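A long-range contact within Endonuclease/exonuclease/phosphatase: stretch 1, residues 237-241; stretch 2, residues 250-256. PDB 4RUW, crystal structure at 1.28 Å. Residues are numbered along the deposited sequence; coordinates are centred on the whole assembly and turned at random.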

ATOM      1  N   ASN A 237       0.240  -5.695  -6.495  1.00 12.02           N
ATOM      2  CA  ASN A 237       0.323  -6.114  -7.895  1.00 12.38           C
ATOM      3  C   ASN A 237      -0.504  -5.253  -8.846  1.00 11.99           C
ATOM      4  O   ASN A 237      -0.887  -5.702  -9.931  1.00 13.19           O
ATOM      5  N   ILE A 238      -0.783  -4.020  -8.431  1.00 11.89           N
ATOM      6  CA  ILE A 238      -1.485  -3.064  -9.275  1.00 12.20           C
ATOM      7  C   ILE A 238      -0.705  -1.765  -9.311  1.00 11.54           C
ATOM      8  O   ILE A 238      -0.129  -1.361  -8.300  1.00 12.10           O
ATOM      9  N   TRP A 239      -0.672  -1.124 -10.474  1.00 11.85           N
ATOM     10  CA  TRP A 239      -0.248   0.265 -10.546  1.00 11.49           C
ATOM     11  C   TRP A 239      -1.356   1.138  -9.961  1.00 11.87           C
ATOM     12  O   TRP A 239      -2.457   0.661  -9.676  1.00 12.75           O
ATOM     13  N   THR A 240      -1.094   2.433  -9.826  1.00 11.84           N
ATOM     14  CA  THR A 240      -2.150   3.346  -9.413  1.00 12.08           C
ATOM     15  C   THR A 240      -3.083   3.728 -10.561  1.00 11.96           C
ATOM     16  O   THR A 240      -4.209   4.170 -10.312  1.00 12.88           O
ATOM     17  N   THR A 241      -2.631   3.552 -11.804  1.00 12.27           N
ATOM     18  CA  THR A 241      -3.437   3.916 -12.966  1.00 13.09           C
ATOM     19  C   THR A 241      -3.482   2.757 -13.958  1.00 12.34           C
ATOM     20  O   THR A 241      -2.608   1.882 -13.955  1.00 13.13           O
ATOM     21  N   GLN A 250      -7.883  -2.366 -14.505  1.00 16.13           N
ATOM     22  CA  GLN A 250      -8.861  -1.608 -13.726  1.00 16.09           C
ATOM     23  C   GLN A 250      -8.240  -1.011 -12.466  1.00 13.77           C
ATOM     24  O   GLN A 250      -8.837  -0.998 -11.388  1.00 14.26           O
ATOM     25  N   ASN A 251      -7.033  -0.484 -12.633  1.00 13.38           N
ATOM     26  CA  ASN A 251      -6.308   0.129 -11.537  1.00 12.31           C
ATOM     27  C   ASN A 251      -6.929   1.418 -11.022  1.00 12.06           C
ATOM     28  O   ASN A 251      -7.000   1.624  -9.815  1.00 12.36           O
ATOM     29  N   ASN A 252      -7.368   2.303 -11.914  1.00 12.57           N
ATOM     30  CA  ASN A 252      -8.015   3.529 -11.434  1.00 12.96           C
ATOM     31  C   ASN A 252      -9.223   3.213 -10.556  1.00 12.55           C
ATOM     32  O   ASN A 252      -9.423   3.829  -9.509  1.00 12.92           O
ATOM     33  N   LEU A 253     -10.025   2.244 -10.979  1.00 12.64           N
ATOM     34  CA  LEU A 253     -11.179   1.825 -10.208  1.00 12.73           C
ATOM     35  C   LEU A 253     -10.758   1.320  -8.819  1.00 12.69           C
ATOM     36  O   LEU A 253     -11.274   1.767  -7.796  1.00 12.35           O
HETATM   37  N   MSE A 254      -9.793   0.409  -8.773  1.00 12.62           N
HETATM   38  CA  MSE A 254      -9.361  -0.136  -7.498  1.00 12.41           C
HETATM   39  C   MSE A 254      -8.792   0.942  -6.578  1.00 11.98           C
HETATM   40  O   MSE A 254      -9.056   0.943  -5.373  1.00 12.23           O
ATOM     41  N   GLN A 255      -8.007   1.861  -7.135  1.00 12.41           N
ATOM     42  CA  GLN A 255      -7.461   2.932  -6.308  1.00 12.50           C
ATOM     43  C   GLN A 255      -8.560   3.843  -5.756  1.00 12.40           C
ATOM     44  O   GLN A 255      -8.449   4.336  -4.633  1.00 13.01           O
ATOM     45  N   SER A 256      -9.629   4.055  -6.521  1.00 12.34           N
ATOM     46  CA  SER A 256     -10.739   4.856  -6.021  1.00 13.05           C
ATOM     47  C   SER A 256     -11.383   4.176  -4.811  1.00 12.55           C
ATOM     48  O   SER A 256     -11.763   4.849  -3.863  1.00 13.15           O
TER

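The irregular segment 237-241 lies against the first turns of the helix that begins at Asn251, and the contact is built around that asparagine. Its side chain (chi1 m) points toward the loop, where ND2 donates to Thr241 O at 3.0 Å in a nearly straight hydrogen bond (167°). The second ND2 proton goes to a water, 2.9 Å from Asn251 ND2, which also accepts from Trp239 N at 3.1 Å; the amide nitrogen is thus fully used, and the water ties it to the loop backbone. Asn251 OD1 packs 3.4 Å from Ile238 CB.

One turn on, Gln255 (m, m) also points inward. Its NE2 makes a weak hydrogen bond to Trp239 O (3.4 Å, 147°), while Gln255 CG lies 3.3 Å from Thr240 O.

Ile238 (p, t) supplies the apolar part, its CG2 meeting CE of selenomethionine Met254 (m, t, m) at 3.7 Å and its CD1 reaching 3.6 Å from Gln255 NE2. Thr240 and Thr241, both p, point away overall, and Thr241 OG1 is satisfied elsewhere in the structure. Asn252 (m) leaves the helix sideways, but its end approaches the loop, placing OD1 3.3 Å from Thr241 CA. The Trp239 side chain (m) leads away from the helix.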

ATOM      1  CB  ASN A 237      -0.053  -7.595  -8.051  1.00 13.54           C
ATOM      2  CG  ASN A 237       1.155  -8.497  -8.135  1.00 13.29           C
ATOM      3  OD1 ASN A 237       2.144  -8.167  -8.793  1.00 14.90           O
ATOM      4  ND2 ASN A 237       1.083  -9.652  -7.479  1.00 13.49           N
ATOM      5  CB  ILE A 238      -2.942  -2.802  -8.777  1.00 13.54           C
ATOM      6  CG1 ILE A 238      -2.960  -2.215  -7.358  1.00 14.27           C
ATOM      7  CG2 ILE A 238      -3.762  -4.074  -8.869  1.00 15.21           C
ATOM      8  CD1 ILE A 238      -4.357  -1.809  -6.888  1.00 17.23           C
ATOM      9  CB  TRP A 239      -0.067   0.709 -11.983  1.00 12.26           C
ATOM     10  CG  TRP A 239       0.956   0.011 -12.816  1.00 12.76           C
ATOM     11  CD1 TRP A 239       1.724  -1.078 -12.496  1.00 13.06           C
ATOM     12  CD2 TRP A 239       1.327   0.400 -14.137  1.00 12.80           C
ATOM     13  NE1 TRP A 239       2.553  -1.390 -13.564  1.00 13.60           N
ATOM     14  CE2 TRP A 239       2.321  -0.494 -14.578  1.00 13.83           C
ATOM     15  CE3 TRP A 239       0.900   1.420 -14.995  1.00 14.31           C
ATOM     16  CZ2 TRP A 239       2.898  -0.399 -15.843  1.00 14.75           C
ATOM     17  CZ3 TRP A 239       1.466   1.518 -16.241  1.00 14.68           C
ATOM     18  CH2 TRP A 239       2.454   0.611 -16.660  1.00 15.31           C
ATOM     19  CB  THR A 240      -1.603   4.628  -8.773  1.00 12.81           C
ATOM     20  OG1 THR A 240      -0.732   5.273  -9.703  1.00 13.29           O
ATOM     21  CG2 THR A 240      -0.848   4.314  -7.492  1.00 13.58           C
ATOM     22  CB  THR A 241      -2.894   5.163 -13.693  1.00 15.01           C
ATOM     23  OG1 THR A 241      -1.526   4.950 -14.069  1.00 15.30           O
ATOM     24  CG2 THR A 241      -3.020   6.403 -12.824  1.00 16.94           C
ATOM     25  CB  GLN A 250     -10.087  -2.467 -13.426  1.00 19.99           C
ATOM     26  CG  GLN A 250     -10.841  -2.814 -14.705  1.00 23.28           C
ATOM     27  CD  GLN A 250     -12.001  -3.728 -14.479  1.00 25.19           C
ATOM     28  OE1 GLN A 250     -13.028  -3.312 -13.957  1.00 24.58           O
ATOM     29  NE2 GLN A 250     -11.855  -4.989 -14.880  1.00 26.47           N
ATOM     30  CB  ASN A 251      -4.857   0.349 -11.938  1.00 13.06           C
ATOM     31  CG  ASN A 251      -4.140  -0.952 -12.214  1.00 13.02           C
ATOM     32  OD1 ASN A 251      -4.506  -2.000 -11.685  1.00 13.74           O
ATOM     33  ND2 ASN A 251      -3.103  -0.890 -13.038  1.00 14.17           N
ATOM     34  CB  ASN A 252      -8.430   4.447 -12.583  1.00 13.88           C
ATOM     35  CG  ASN A 252      -7.260   5.211 -13.161  1.00 13.63           C
ATOM     36  OD1 ASN A 252      -6.466   4.659 -13.920  1.00 14.43           O
ATOM     37  ND2 ASN A 252      -7.130   6.482 -12.789  1.00 15.54           N
ATOM     38  CB  LEU A 253     -11.943   0.746 -10.974  1.00 13.65           C
ATOM     39  CG  LEU A 253     -13.190   0.188 -10.294  1.00 14.84           C
ATOM     40  CD1 LEU A 253     -14.245   1.271 -10.096  1.00 16.79           C
ATOM     41  CD2 LEU A 253     -13.742  -0.978 -11.103  1.00 16.99           C
HETATM   42  CB  MSE A 254      -8.362  -1.276  -7.719  1.00 12.31           C
HETATM   43  CG  MSE A 254      -9.043  -2.580  -8.147  1.00 13.33           C
HETATM   44 SE   MSE A 254      -7.876  -4.137  -8.229  0.60 13.62          SE
HETATM   45  CE  MSE A 254      -7.305  -3.979 -10.092  1.00 17.18           C
ATOM     46  CB  GLN A 255      -6.395   3.726  -7.067  1.00 13.70           C
ATOM     47  CG  GLN A 255      -5.188   2.883  -7.465  1.00 15.21           C
ATOM     48  CD  GLN A 255      -4.199   2.655  -6.330  1.00 14.66           C
ATOM     49  OE1 GLN A 255      -4.191   3.383  -5.334  1.00 16.41           O
ATOM     50  NE2 GLN A 255      -3.331   1.656  -6.496  1.00 16.15           N
ATOM     51  CB  SER A 256     -11.773   5.150  -7.116  1.00 13.73           C
ATOM     52  OG  SER A 256     -12.618   4.043  -7.404  1.00 13.69           O
TER
HETATM   53  O   HOH W   1      -1.319  -3.164 -12.776  1.00 15.34           O